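Local coordinates for protein D-alanyl-D-alanine carboxypeptidase (Enterococcus faecalis V583, PDB 5ZHF) that removes the C-terminal D-alanine from peptidoglycan pentapeptides as a zinc-dependent DD-carboxypeptidase, an activity associated with vancomycin resistance, at residues 174-178 / 188-192; 146-150 / 160-164; 43-47 / 212-216. Numbering follows the deposited sequence.

Interaction 1: 174-178 / 188-192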
loop_
_atom_site.group_PDB
_atom_site.type_symbol
_atom_site.label_atom_id
_atom_site.label_comp_id
_atom_site.label_asym_id
_atom_site.label_seq_id
_atom_site.Cartn_x
_atom_site.Cartn_y
_atom_site.Cartn_z
ATOM N N ILE A 174 3.838 -1.403 7.161
ATOM C CA ILE A 174 2.587 -1.189 7.882
ATOM C C ILE A 174 1.369 -1.435 7.003
ATOM O O ILE A 174 1.392 -1.211 5.768
ATOM C CB ILE A 174 2.500 0.221 8.519
ATOM C CG1 ILE A 174 2.587 1.334 7.450
ATOM C CG2 ILE A 174 3.613 0.378 9.531
ATOM C CD1 ILE A 174 2.500 2.754 8.003
ATOM N N ARG A 175 0.302 -1.898 7.669
ATOM C CA ARG A 175 -1.020 -1.982 7.080
ATOM C C ARG A 175 -1.508 -0.545 6.976
ATOM O O ARG A 175 -1.950 0.060 7.963
ATOM C CB ARG A 175 -1.943 -2.840 7.954
ATOM C CG ARG A 175 -3.306 -3.074 7.348
ATOM C CD ARG A 175 -4.185 -3.827 8.316
ATOM N NE ARG A 175 -5.521 -4.064 7.767
ATOM C CZ ARG A 175 -6.406 -4.916 8.293
ATOM N NH1 ARG A 175 -6.101 -5.651 9.358
ATOM N NH2 ARG A 175 -7.592 -5.063 7.725
ATOM N N ARG A 176 -1.348 0.016 5.788
ATOM C CA ARG A 176 -1.410 1.463 5.613
ATOM C C ARG A 176 -2.792 2.055 5.846
ATOM O O ARG A 176 -2.905 3.208 6.296
ATOM C CB ARG A 176 -0.977 1.806 4.206
ATOM C CG ARG A 176 -0.936 3.281 3.875
ATOM C CD ARG A 176 0.032 4.015 4.757
ATOM N NE ARG A 176 0.087 5.429 4.422
ATOM C CZ ARG A 176 -0.726 6.374 4.899
ATOM N NH1 ARG A 176 -1.760 6.069 5.691
ATOM N NH2 ARG A 176 -0.518 7.640 4.547
ATOM N N TYR A 177 -3.819 1.299 5.476
ATOM C CA TYR A 177 -5.204 1.785 5.472
ATOM C C TYR A 177 -6.088 0.867 6.319
ATOM O O TYR A 177 -6.898 0.116 5.784
ATOM C CB TYR A 177 -5.718 1.888 4.048
ATOM C CG TYR A 177 -4.871 2.745 3.125
ATOM C CD1 TYR A 177 -4.587 4.086 3.436
ATOM C CD2 TYR A 177 -4.323 2.216 1.951
ATOM C CE1 TYR A 177 -3.830 4.872 2.585
ATOM C CE2 TYR A 177 -3.556 3.005 1.093
ATOM C CZ TYR A 177 -3.293 4.325 1.422
ATOM O OH TYR A 177 -2.529 5.105 0.557
ATOM N N PRO A 178 -5.911 0.924 7.638
ATOM C CA PRO A 178 -6.659 0.013 8.497
ATOM C C PRO A 178 -8.125 0.391 8.618
ATOM O O PRO A 178 -8.501 1.539 8.378
ATOM C CB PRO A 178 -5.938 0.104 9.845
ATOM C CG PRO A 178 -5.228 1.372 9.845
ATOM C CD PRO A 178 -4.999 1.781 8.418
ATOM N N SER A 188 -10.606 3.458 2.278
ATOM C CA SER A 188 -11.318 2.289 2.769
ATOM C C SER A 188 -10.353 1.177 3.201
ATOM O O SER A 188 -9.146 1.243 2.967
ATOM C CB SER A 188 -12.255 1.750 1.681
ATOM O OG SER A 188 -13.126 2.772 1.196
ATOM N N ASN A 189 -10.906 0.157 3.843
ATOM C CA ASN A 189 -10.124 -0.982 4.318
ATOM C C ASN A 189 -9.511 -1.727 3.128
ATOM O O ASN A 189 -10.232 -2.344 2.347
ATOM C CB ASN A 189 -11.037 -1.905 5.147
ATOM C CG ASN A 189 -10.350 -3.179 5.597
ATOM O OD1 ASN A 189 -9.152 -3.217 5.793
ATOM N ND2 ASN A 189 -11.138 -4.234 5.798
ATOM N N GLU A 190 -8.189 -1.631 2.979
ATOM C CA GLU A 190 -7.451 -2.291 1.912
ATOM C C GLU A 190 -6.404 -3.216 2.539
ATOM O O GLU A 190 -5.235 -2.859 2.676
ATOM C CB GLU A 190 -6.799 -1.242 0.995
ATOM C CG GLU A 190 -7.863 -0.394 0.308
ATOM C CD GLU A 190 -7.313 0.523 -0.750
ATOM O OE1 GLU A 190 -6.128 0.912 -0.682
ATOM O OE2 GLU A 190 -8.096 0.878 -1.635
ATOM N N PRO A 191 -6.827 -4.430 2.963
ATOM C CA PRO A 191 -5.937 -5.294 3.751
ATOM C C PRO A 191 -4.746 -5.866 2.982
ATOM O O PRO A 191 -3.895 -6.521 3.574
ATOM C CB PRO A 191 -6.871 -6.425 4.228
ATOM C CG PRO A 191 -7.965 -6.442 3.229
ATOM C CD PRO A 191 -8.188 -5.009 2.857
ATOM N N TRP A 192 -4.720 -5.617 1.664
ATOM C CA TRP A 192 -3.596 -5.934 0.775
ATOM C C TRP A 192 -2.492 -4.868 0.715
ATOM O O TRP A 192 -1.382 -5.190 0.292
ATOM C CB TRP A 192 -4.109 -6.154 -0.661
ATOM C CG TRP A 192 -4.974 -5.070 -1.152
ATOM C CD1 TRP A 192 -4.589 -3.907 -1.754
ATOM C CD2 TRP A 192 -6.411 -5.009 -1.070
ATOM N NE1 TRP A 192 -5.674 -3.143 -2.039
ATOM C CE2 TRP A 192 -6.808 -3.789 -1.629
ATOM C CE3 TRP A 192 -7.390 -5.867 -0.568
ATOM C CZ2 TRP A 192 -8.154 -3.409 -1.728
ATOM C CZ3 TRP A 192 -8.727 -5.481 -0.653
ATOM C CH2 TRP A 192 -9.092 -4.277 -1.242
HETATM O O HOH W 1 -6.542 -2.562 5.698
HETATM O O HOH W 2 -10.396 -6.256 8.207
HETATM O O HOH W 3 -3.781 -1.256 4.274
#
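An extended arginine can span a gap that two backbones leave open, and Arg175 does so here. Its chi1, chi2 and chi3 are all t, so although its CA-to-CB bond points sideways the guanidinium reaches the 188-192 loop. Arg175 NH2 donates a hydrogen bond to Asn189 OD1 (3.1 Å), at the guanidinium edge, near its plane, and lies 3.8 Å from Pro191 CB; its NH1 is held by a salt bridge to Asp165. Asn189, itself t at chi1, brings its amide up to meet it. Water 1 accepts from Arg175 NE (2.8 Å) and lies 2.7 Å from both Tyr177 O and Asn189 OD1; water 3 accepts from Tyr177 N (2.8 Å) while lying 2.7 Å from Glu190 O. Tyr177 (chi1 m) sets its CD2 3.4 Å from OE1 of Glu190, the inferred proton donor/acceptor, and its ring also meets that of the zinc ligand His193. The loop carrying Glu190 is thus joined to segment 174-178 by one direct hydrogen bond, water and the packing of Tyr177.

Interaction 2: 146-150 / 160-164. With ZN (zinc ion), chain C.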
loop_
_atom_site.group_PDB
_atom_site.type_symbol
_atom_site.label_atom_id
_atom_site.label_comp_id
_atom_site.label_asym_id
_atom_site.label_seq_id
_atom_site.Cartn_x
_atom_site.Cartn_y
_atom_site.Cartn_z
ATOM N N VAL A 146 3.353 -1.920 -1.701
ATOM C CA VAL A 146 3.030 -3.140 -2.416
ATOM C C VAL A 146 1.629 -3.600 -2.041
ATOM O O VAL A 146 1.254 -3.579 -0.877
ATOM C CB VAL A 146 4.068 -4.265 -2.179
ATOM C CG1 VAL A 146 5.359 -3.972 -2.928
ATOM C CG2 VAL A 146 4.338 -4.491 -0.701
ATOM N N ASP A 147 0.865 -4.039 -3.049
ATOM C CA ASP A 147 -0.358 -4.781 -2.776
ATOM C C ASP A 147 0.019 -6.225 -2.753
ATOM O O ASP A 147 0.579 -6.730 -3.720
ATOM C CB ASP A 147 -1.427 -4.525 -3.827
ATOM C CG ASP A 147 -1.870 -3.087 -3.867
ATOM O OD1 ASP A 147 -1.857 -2.390 -2.821
ATOM O OD2 ASP A 147 -2.292 -2.667 -4.947
ATOM N N ILE A 148 -0.220 -6.873 -1.625
ATOM C CA ILE A 148 0.218 -8.224 -1.408
ATOM C C ILE A 148 -1.046 -9.066 -1.371
ATOM O O ILE A 148 -1.930 -8.794 -0.567
ATOM C CB ILE A 148 1.021 -8.378 -0.104
ATOM C CG1 ILE A 148 2.300 -7.519 -0.171
ATOM C CG2 ILE A 148 1.359 -9.863 0.105
ATOM C CD1 ILE A 148 3.015 -7.392 1.178
ATOM N N ASN A 149 -1.129 -10.053 -2.254
ATOM C CA ASN A 149 -2.250 -10.995 -2.249
ATOM C C ASN A 149 -1.742 -12.384 -1.959
ATOM O O ASN A 149 -0.540 -12.627 -1.839
ATOM C CB ASN A 149 -2.962 -10.949 -3.604
ATOM C CG ASN A 149 -3.834 -9.723 -3.765
ATOM O OD1 ASN A 149 -4.286 -9.109 -2.788
ATOM N ND2 ASN A 149 -4.117 -9.387 -5.015
ATOM N N ALA A 150 -2.670 -13.327 -1.867
ATOM C CA ALA A 150 -2.305 -14.732 -1.734
ATOM C C ALA A 150 -2.016 -15.386 -3.073
ATOM O O ALA A 150 -2.555 -14.952 -4.107
ATOM C CB ALA A 150 -3.413 -15.474 -1.026
ATOM N N VAL A 160 -3.288 -14.717 4.173
ATOM C CA VAL A 160 -2.199 -13.774 3.895
ATOM C C VAL A 160 -2.453 -12.428 4.580
ATOM O O VAL A 160 -1.533 -11.882 5.187
ATOM C CB VAL A 160 -1.999 -13.602 2.373
ATOM C CG1 VAL A 160 -1.095 -12.409 2.059
ATOM C CG2 VAL A 160 -1.438 -14.893 1.807
ATOM N N TYR A 161 -3.683 -11.910 4.499
ATOM C CA TYR A 161 -3.997 -10.615 5.105
ATOM C C TYR A 161 -3.851 -10.651 6.619
ATOM O O TYR A 161 -3.304 -9.717 7.225
ATOM C CB TYR A 161 -5.391 -10.111 4.718
ATOM C CG TYR A 161 -5.645 -9.971 3.237
ATOM C CD1 TYR A 161 -4.615 -9.657 2.334
ATOM C CD2 TYR A 161 -6.931 -10.116 2.719
ATOM C CE1 TYR A 161 -4.859 -9.498 0.986
ATOM C CE2 TYR A 161 -7.167 -9.982 1.367
ATOM C CZ TYR A 161 -6.133 -9.665 0.503
ATOM O OH TYR A 161 -6.378 -9.533 -0.844
ATOM N N ARG A 162 -4.289 -11.748 7.228
ATOM C CA ARG A 162 -4.125 -11.939 8.660
ATOM C C ARG A 162 -2.654 -12.023 9.059
ATOM O O ARG A 162 -2.240 -11.374 10.021
ATOM C CB ARG A 162 -4.901 -13.167 9.143
ATOM C CG ARG A 162 -4.850 -13.323 10.655
ATOM C CD ARG A 162 -5.651 -14.521 11.100
ATOM N NE ARG A 162 -5.129 -15.759 10.544
ATOM C CZ ARG A 162 -5.631 -16.964 10.798
ATOM N NH1 ARG A 162 -6.674 -17.103 11.618
ATOM N NH2 ARG A 162 -5.082 -18.038 10.233
ATOM N N TRP A 163 -1.848 -12.786 8.305
ATOM C CA TRP A 163 -0.445 -12.919 8.610
ATOM C C TRP A 163 0.244 -11.560 8.494
ATOM O O TRP A 163 1.072 -11.200 9.343
ATOM C CB TRP A 163 0.231 -13.955 7.708
ATOM C CG TRP A 163 1.653 -14.229 8.103
ATOM C CD1 TRP A 163 2.096 -15.231 8.920
ATOM C CD2 TRP A 163 2.814 -13.465 7.736
ATOM N NE1 TRP A 163 3.450 -15.163 9.065
ATOM C CE2 TRP A 163 3.919 -14.072 8.374
ATOM C CE3 TRP A 163 3.031 -12.340 6.919
ATOM C CZ2 TRP A 163 5.217 -13.603 8.221
ATOM C CZ3 TRP A 163 4.329 -11.854 6.792
ATOM C CH2 TRP A 163 5.401 -12.490 7.432
ATOM N N LEU A 164 -0.082 -10.819 7.434
ATOM C CA LEU A 164 0.550 -9.509 7.238
ATOM C C LEU A 164 0.201 -8.564 8.405
ATOM O O LEU A 164 1.087 -7.836 8.933
ATOM C CB LEU A 164 0.095 -8.901 5.924
ATOM C CG LEU A 164 0.669 -9.586 4.696
ATOM C CD1 LEU A 164 -0.091 -9.170 3.456
ATOM C CD2 LEU A 164 2.171 -9.352 4.537
HETATM ZN ZN ZN C . -2.274 -0.458 -3.013
HETATM O O HOH W 4 -4.478 -0.304 -3.213
#
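The zinc site of this M15 peptidase takes one ligand from a strand that also packs against a helix, so a single β-strand serves a metal site near one end and a hydrophobic core along its side. In strand 146-150, Asp147 OD1 binds the zinc ion at 2.0 Å, with water 4 at 2.2 Å from the metal and His140 and His193 completing the protein ligands. Asp147 OD2 also forms a salt bridge with Arg98. The next residue, Ile148, turns toward helix 160-164 instead: its CG2 lies 3.7 Å from Leu164 CD1 and 4.0 Å from Val160 CG1. Leu164 and Val160 are one helical turn apart, as the 2.9 Å hydrogen bond from Leu164 N to Val160 O confirms, so the isoleucine meets a continuous apolar side of the helix.

This is a helix packed on the central antiparallel sheet, an α+β arrangement. The strand and helix axes approach to 8.6 Å and run in roughly opposed directions (130°), splayed rather than antiparallel; the backbones come nearest at the strand's end, where Ala150 CA is 5.7 Å from Val160 CA. There the small Ala150 side chain admits Val160 closely, with Ala150 CB 3.5 Å from Val160 CG2. Tyr161, whose CA-to-CB bond points sideways, brings its ring edge to the strand, with CE1 3.4 Å from Ile148 O. On a neighbouring side of the helix, Trp163 packs against Leu80, Ala83 and Ala84 of helix 74-86, while Leu164 also touches Leu80.

Interaction 3: 43-47 / 212-216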
loop_
_atom_site.group_PDB
_atom_site.type_symbol
_atom_site.label_atom_id
_atom_site.label_comp_id
_atom_site.label_asym_id
_atom_site.label_seq_id
_atom_site.Cartn_x
_atom_site.Cartn_y
_atom_site.Cartn_z
ATOM N N LEU A 43 9.752 7.900 5.649
ATOM C CA LEU A 43 8.569 8.430 6.321
ATOM C C LEU A 43 7.824 9.464 5.479
ATOM O O LEU A 43 6.899 10.119 5.986
ATOM C CB LEU A 43 8.961 9.037 7.672
ATOM C CG LEU A 43 9.250 8.065 8.798
ATOM C CD1 LEU A 43 9.647 8.865 10.038
ATOM C CD2 LEU A 43 8.048 7.178 9.092
ATOM N N ILE A 44 8.178 9.596 4.200
ATOM C CA ILE A 44 7.496 10.498 3.308
ATOM C C ILE A 44 5.972 10.253 3.278
ATOM O O ILE A 44 5.525 9.109 3.200
ATOM C CB ILE A 44 8.103 10.495 1.883
ATOM C CG1 ILE A 44 7.491 11.633 1.057
ATOM C CG2 ILE A 44 7.956 9.136 1.201
ATOM C CD1 ILE A 44 8.169 11.857 -0.288
ATOM N N LEU A 45 5.206 11.325 3.442
ATOM C CA LEU A 45 3.761 11.251 3.444
ATOM C C LEU A 45 3.202 11.547 2.065
ATOM O O LEU A 45 3.411 12.637 1.516
ATOM C CB LEU A 45 3.198 12.220 4.487
ATOM C CG LEU A 45 1.679 12.170 4.689
ATOM C CD1 LEU A 45 1.215 10.764 5.063
ATOM C CD2 LEU A 45 1.238 13.165 5.757
ATOM N N VAL A 46 2.483 10.567 1.487
ATOM C CA VAL A 46 1.781 10.741 0.219
ATOM C C VAL A 46 0.315 10.379 0.433
ATOM O O VAL A 46 -0.011 9.265 0.837
ATOM C CB VAL A 46 2.386 9.900 -0.933
ATOM C CG1 VAL A 46 1.539 9.994 -2.196
ATOM C CG2 VAL A 46 3.801 10.387 -1.208
ATOM N N ASN A 47 -0.557 11.328 0.154
ATOM C CA ASN A 47 -1.989 11.152 0.266
ATOM C C ASN A 47 -2.673 12.236 -0.539
ATOM O O ASN A 47 -2.019 12.926 -1.230
ATOM C CB ASN A 47 -2.483 11.079 1.701
ATOM C CG ASN A 47 -2.296 12.360 2.486
ATOM O OD1 ASN A 47 -2.065 13.412 1.968
ATOM N ND2 ASN A 47 -2.428 12.238 3.756
ATOM N N LEU A 212 -0.302 6.175 9.590
ATOM C CA LEU A 212 0.884 6.963 9.340
ATOM C C LEU A 212 0.684 8.465 9.627
ATOM O O LEU A 212 1.538 9.108 10.249
ATOM C CB LEU A 212 1.355 6.758 7.904
ATOM C CG LEU A 212 2.670 7.454 7.531
ATOM C CD1 LEU A 212 3.819 7.067 8.458
ATOM C CD2 LEU A 212 3.002 7.175 6.068
ATOM N N GLU A 213 -0.454 8.995 9.204
ATOM C CA GLU A 213 -0.767 10.401 9.431
ATOM C C GLU A 213 -0.700 10.787 10.915
ATOM O O GLU A 213 -0.134 11.838 11.254
ATOM C CB GLU A 213 -2.140 10.745 8.872
ATOM C CG GLU A 213 -2.209 10.855 7.367
ATOM C CD GLU A 213 -2.424 9.534 6.627
ATOM O OE1 GLU A 213 -2.483 8.437 7.270
ATOM O OE2 GLU A 213 -2.519 9.601 5.386
ATOM N N GLU A 214 -1.278 9.946 11.774
ATOM C CA GLU A 214 -1.260 10.148 13.241
ATOM C C GLU A 214 0.149 10.102 13.784
ATOM O O GLU A 214 0.535 10.951 14.604
ATOM C CB GLU A 214 -2.071 9.064 13.953
ATOM C CG GLU A 214 -3.560 9.161 13.768
ATOM C CD GLU A 214 -4.290 7.999 14.427
ATOM O OE1 GLU A 214 -4.009 6.841 14.068
ATOM O OE2 GLU A 214 -5.137 8.233 15.311
ATOM N N TYR A 215 0.921 9.109 13.325
ATOM C CA TYR A 215 2.302 8.956 13.757
ATOM C C TYR A 215 3.114 10.211 13.450
ATOM O O TYR A 215 3.844 10.726 14.316
ATOM C CB TYR A 215 2.944 7.748 13.073
ATOM C CG TYR A 215 4.373 7.509 13.476
ATOM C CD1 TYR A 215 4.679 7.001 14.734
ATOM C CD2 TYR A 215 5.421 7.792 12.606
ATOM C CE1 TYR A 215 5.980 6.764 15.102
ATOM C CE2 TYR A 215 6.732 7.573 12.979
ATOM C CZ TYR A 215 6.996 7.045 14.221
ATOM O OH TYR A 215 8.276 6.797 14.617
ATOM N N LEU A 216 2.997 10.684 12.217
ATOM C CA LEU A 216 3.729 11.865 11.776
ATOM C C LEU A 216 3.271 13.112 12.517
ATOM O O LEU A 216 4.105 13.915 12.910
ATOM C CB LEU A 216 3.618 12.071 10.270
ATOM C CG LEU A 216 4.280 10.952 9.456
ATOM C CD1 LEU A 216 3.985 11.136 7.979
ATOM C CD2 LEU A 216 5.780 10.845 9.739
#
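A segment near the start of an ordered chain can be anchored on a helix near its end, and residues 43-47 do this against helix 212-216, although 164 residues lie between them. Apolar contacts form the larger set. Leu212 and Leu216, one turn apart on the helix, both point toward the 43-47 segment. Leu45 packs against both, with CD1 4.1 Å from Leu212 CD2 and CB 3.7 Å from Leu216 CD1. Leu43 reaches the helix with its CD2, 4.3 Å from Leu212 CD1 and 4.1 Å from Tyr215 CE2, while its CB is 4.2 Å from Leu216 CD2. Tyr215 also packs on Ala201, Lys204 and Ile205 of helix 199-208, where Leu43 meets Ala201 as well.

The polar part is smaller and sits at the other end of the segment. Asn47 ND2 donates a hydrogen bond to Glu213 OE2 (3.1 Å, with an N-H...acceptor angle of 162°). Neither group depends on this bond alone: Asn47 OD1 accepts from the backbone N of Gln49, and Glu213 OE2 forms a salt bridge with Arg176. Leu45 CD1 lies 3.9 Å from the same carboxylate oxygen. The chemistry therefore implies a leucine-rich join between the two terminal regions of the modelled chain, bordered by a directional bond to a carboxylate whose charge is balanced by arginine.

In the fold
Separate contacts can be joined by residues at their boundaries, and here interaction 1 touches both others. Toward interaction 2, Trp192 O is 2.8 Å from Ile148 N, a probable hydrogen bond from strand 145-150 to the residue preceding strand 193-196, and Trp192 CD1 lies 3.3 Å from the zinc ligand atom Asp147 OD1. Toward interaction 3, Arg176 NH2 forms a 2.9 Å salt bridge with Glu213 OE2. Interactions 2 and 3 do not touch; their nearest atoms are about 12 Å apart. Zinc sits at interaction 2, about 5 Å from the Glu190 side chain of interaction 1 but about 12 Å from that of Asn47 in interaction 3, which is peripheral to the metal site.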